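Local coordinates for PTS system, cellobiose-specific IIA component (Bacillus anthracis, PDB 3K1S), which transfers a phosphoryl group from the phosphocarrier protein HPr to the cellobiose-specific IIB component during uptake and phosphorylation of cellobiose, at the interface of chains A and B. Residues are numbered along the deposited sequence; one frame, centred on the assembly and turned at random. Chains: chain A/B, PTS system, cellobiose-specific IIA component.

The interface of chains A and B. Residues chain A 59, 82-83, 86-87, 90; chain B 79-80, 83-84, 87.
A:Met86, modelled as selenomethionine, carries the apolar centre and buries more surface than any other residue of the patch. Its chain leaves helix 76-108 with CG anti to the carbonyl carbon, then bends at chi2 (-62°) and again at chi3 (-79°), so that the tip reaches into chain B. The terminal methyl CE sits over the middle of the B:His84 imidazole, 3.6 Å from the ring centroid, a CH-pi contact. One step back, the selenium SE touches CE1 of B:His80 at 3.6 Å, and CG lies against the CB methylene of B:Asp83.

The B:His80 ring is held between B:His84 CD2 on one face and the amide nitrogen NE2 of A:Gln59 on the other, both set toward the rim. A:Gln59 and A:Gln82 pair their amides reciprocally, each carbonyl taking the other's N-H in plane on a lone pair, which fixes how both are turned. Water 2 lies in plane at the imidazole edge, 2.9 Å from its ND1, and also joins A:Gln82 OE1 to the B:Asp83 carboxylate. The A:Asp83 and B:Asp83 carboxylates meet tip to tip, OD1 to OD1 at 2.8 Å, their planes 61° apart. Like charges this close need a counter-charge; in this family the equivalent aspartates of three subunits gather around a metal ion on the trimer axis, so a bound cation, or failing that a shared proton, would probably relieve the repulsion.

At the other end, the hydroxyl OG1 of A:Thr90 donates to B:Asn87 OD1, in the carbonyl plane on a lone pair, at a short 2.5 Å. B:Asn87 ND2 bonds back to B:Asp83 O, one turn earlier, at 2.8 Å, fixing the amide's rotation. Waters 1 and 3, bonded to each other, link this amide to A:Asp83 O and A:Asn87 OD1.

Most of the site is the third helix of each chain, packed side by side, with A:Gln59 from helix 38-67. The deposited assembly is a trimer of three-helix subunits, as expected for this IIA family, and B:His80 is probably the phosphorylated histidine.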
ATOM      1  N   GLN A  59     -12.454   9.222  -8.667  1.00 27.57           N
ATOM      2  CA  GLN A  59     -11.972   8.011  -9.317  1.00 28.81           C
ATOM      3  C   GLN A  59     -12.897   7.554 -10.453  1.00 29.95           C
ATOM      4  O   GLN A  59     -12.448   7.341 -11.588  1.00 30.77           O
ATOM      5  CB  GLN A  59     -11.806   6.885  -8.289  1.00 28.31           C
ATOM      6  CG  GLN A  59     -10.989   5.699  -8.786  1.00 26.34           C
ATOM      7  CD  GLN A  59      -9.609   6.110  -9.264  1.00 30.63           C
ATOM      8  OE1 GLN A  59      -9.200   7.261  -9.087  1.00 33.80           O
ATOM      9  NE2 GLN A  59      -8.881   5.172  -9.873  1.00 28.59           N
ATOM     10  N   GLN A  82      -3.099   8.665  -7.429  1.00 25.05           N
ATOM     11  CA  GLN A  82      -3.637   7.310  -7.488  1.00 24.66           C
ATOM     12  C   GLN A  82      -3.040   6.444  -6.380  1.00 24.79           C
ATOM     13  O   GLN A  82      -3.750   5.654  -5.754  1.00 24.85           O
ATOM     14  CB  GLN A  82      -3.381   6.691  -8.862  1.00 25.84           C
ATOM     15  CG  GLN A  82      -4.209   7.310  -9.978  1.00 25.80           C
ATOM     16  CD  GLN A  82      -5.675   6.944  -9.875  1.00 34.59           C
ATOM     17  OE1 GLN A  82      -6.032   5.766  -9.841  1.00 30.15           O
ATOM     18  NE2 GLN A  82      -6.536   7.956  -9.822  1.00 36.31           N
ATOM     19  N   ASP A  83      -1.738   6.602  -6.143  1.00 23.94           N
ATOM     20  CA  ASP A  83      -1.036   5.872  -5.089  1.00 23.91           C
ATOM     21  C   ASP A  83      -1.653   6.187  -3.729  1.00 24.56           C
ATOM     22  O   ASP A  83      -1.940   5.281  -2.937  1.00 23.30           O
ATOM     23  CB  ASP A  83       0.461   6.216  -5.085  1.00 23.09           C
ATOM     24  CG  ASP A  83       1.250   5.484  -6.167  1.00 23.77           C
ATOM     25  OD1 ASP A  83       0.874   4.353  -6.548  1.00 27.58           O
ATOM     26  OD2 ASP A  83       2.279   6.034  -6.622  1.00 23.19           O
HETATM   27  N   MSE A  86      -5.294   4.518  -3.337  1.00 20.58           N
HETATM   28  CA  MSE A  86      -5.131   3.091  -3.076  1.00 23.57           C
HETATM   29  C   MSE A  86      -4.445   2.810  -1.733  1.00 23.18           C
HETATM   30  O   MSE A  86      -4.780   1.832  -1.061  1.00 23.67           O
HETATM   31  CB  MSE A  86      -4.393   2.399  -4.234  1.00 23.81           C
HETATM   32  CG  MSE A  86      -5.223   2.329  -5.513  1.00 31.99           C
HETATM   33 SE   MSE A  86      -6.878   1.278  -5.300  1.00 48.30          SE
HETATM   34  CE  MSE A  86      -6.103  -0.515  -5.446  1.00 30.09           C
ATOM     35  N   ASN A  87      -3.503   3.670  -1.347  1.00 22.37           N
ATOM     36  CA  ASN A  87      -2.853   3.575  -0.037  1.00 23.22           C
ATOM     37  C   ASN A  87      -3.808   3.794   1.140  1.00 23.98           C
ATOM     38  O   ASN A  87      -3.756   3.065   2.133  1.00 25.55           O
ATOM     39  CB  ASN A  87      -1.678   4.555   0.077  1.00 22.19           C
ATOM     40  CG  ASN A  87      -0.854   4.315   1.327  1.00 20.02           C
ATOM     41  OD1 ASN A  87      -0.373   3.208   1.553  1.00 26.90           O
ATOM     42  ND2 ASN A  87      -0.709   5.343   2.154  1.00 20.60           N
ATOM     43  N   THR A  90      -5.857   0.762   1.663  1.00 21.92           N
ATOM     44  CA  THR A  90      -5.068  -0.283   2.314  1.00 22.25           C
ATOM     45  C   THR A  90      -4.878   0.005   3.800  1.00 21.94           C
ATOM     46  O   THR A  90      -5.040  -0.889   4.629  1.00 23.73           O
ATOM     47  CB  THR A  90      -3.707  -0.491   1.614  1.00 21.50           C
ATOM     48  OG1 THR A  90      -3.936  -1.050   0.316  1.00 23.40           O
ATOM     49  CG2 THR A  90      -2.816  -1.438   2.412  1.00 20.91           C
TER
ATOM     50  N   ILE B  79      -2.414   2.298 -14.556  1.00 22.67           N
ATOM     51  CA  ILE B  79      -1.787   2.747 -13.320  1.00 21.41           C
ATOM     52  C   ILE B  79      -2.562   2.170 -12.133  1.00 21.18           C
ATOM     53  O   ILE B  79      -1.969   1.665 -11.184  1.00 20.95           O
ATOM     54  CB  ILE B  79      -1.722   4.294 -13.261  1.00 19.82           C
ATOM     55  CG1 ILE B  79      -0.809   4.828 -14.371  1.00 20.38           C
ATOM     56  CG2 ILE B  79      -1.250   4.780 -11.881  1.00 23.87           C
ATOM     57  CD1 ILE B  79      -1.009   6.321 -14.694  1.00 23.97           C
ATOM     58  N   HIS B  80      -3.889   2.242 -12.215  1.00 22.23           N
ATOM     59  CA  HIS B  80      -4.801   1.715 -11.191  1.00 22.54           C
ATOM     60  C   HIS B  80      -4.649   0.199 -11.016  1.00 22.56           C
ATOM     61  O   HIS B  80      -4.668  -0.309  -9.892  1.00 21.67           O
ATOM     62  CB  HIS B  80      -6.247   2.078 -11.561  1.00 21.90           C
ATOM     63  CG  HIS B  80      -7.271   1.644 -10.555  1.00 29.70           C
ATOM     64  ND1 HIS B  80      -7.242   2.050  -9.236  1.00 28.53           N
ATOM     65  CD2 HIS B  80      -8.375   0.866 -10.686  1.00 21.24           C
ATOM     66  CE1 HIS B  80      -8.276   1.528  -8.595  1.00 23.75           C
ATOM     67  NE2 HIS B  80      -8.976   0.806  -9.451  1.00 28.25           N
ATOM     68  N   ASP B  83      -1.608  -0.525  -9.101  1.00 18.08           N
ATOM     69  CA  ASP B  83      -1.863  -0.231  -7.688  1.00 20.84           C
ATOM     70  C   ASP B  83      -2.533  -1.415  -6.996  1.00 21.06           C
ATOM     71  O   ASP B  83      -2.195  -1.742  -5.854  1.00 23.07           O
ATOM     72  CB  ASP B  83      -2.713   1.034  -7.523  1.00 20.33           C
ATOM     73  CG  ASP B  83      -1.938   2.309  -7.832  1.00 21.46           C
ATOM     74  OD1 ASP B  83      -0.695   2.323  -7.686  1.00 27.74           O
ATOM     75  OD2 ASP B  83      -2.577   3.306  -8.222  1.00 18.75           O
ATOM     76  N   HIS B  84      -3.468  -2.059  -7.699  1.00 18.46           N
ATOM     77  CA  HIS B  84      -4.154  -3.242  -7.185  1.00 18.55           C
ATOM     78  C   HIS B  84      -3.175  -4.344  -6.817  1.00 19.96           C
ATOM     79  O   HIS B  84      -3.197  -4.848  -5.699  1.00 24.39           O
ATOM     80  CB  HIS B  84      -5.191  -3.761  -8.189  1.00 17.81           C
ATOM     81  CG  HIS B  84      -6.555  -3.174  -8.006  1.00 20.82           C
ATOM     82  ND1 HIS B  84      -7.432  -3.615  -7.037  1.00 26.72           N
ATOM     83  CD2 HIS B  84      -7.197  -2.182  -8.670  1.00 23.80           C
ATOM     84  CE1 HIS B  84      -8.554  -2.919  -7.111  1.00 22.59           C
ATOM     85  NE2 HIS B  84      -8.438  -2.046  -8.097  1.00 21.02           N
ATOM     86  N   ASN B  87      -0.697  -3.162  -3.889  1.00 21.07           N
ATOM     87  CA  ASN B  87      -1.445  -3.133  -2.630  1.00 22.60           C
ATOM     88  C   ASN B  87      -1.855  -4.526  -2.146  1.00 22.13           C
ATOM     89  O   ASN B  87      -1.890  -4.780  -0.939  1.00 23.71           O
ATOM     90  CB  ASN B  87      -2.661  -2.191  -2.709  1.00 21.43           C
ATOM     91  CG  ASN B  87      -2.267  -0.725  -2.564  1.00 25.67           C
ATOM     92  OD1 ASN B  87      -2.388  -0.147  -1.484  1.00 20.85           O
ATOM     93  ND2 ASN B  87      -1.757  -0.132  -3.644  1.00 18.18           N
TER
HETATM   94  O   HOH W   1      -0.765   2.585  -3.079  1.00 21.66           O
HETATM   95  O   HOH W   2      -4.964   3.680  -8.340  1.00 22.57           O
HETATM   96  O   HOH W   3      -0.088   1.550  -0.792  1.00 28.87           O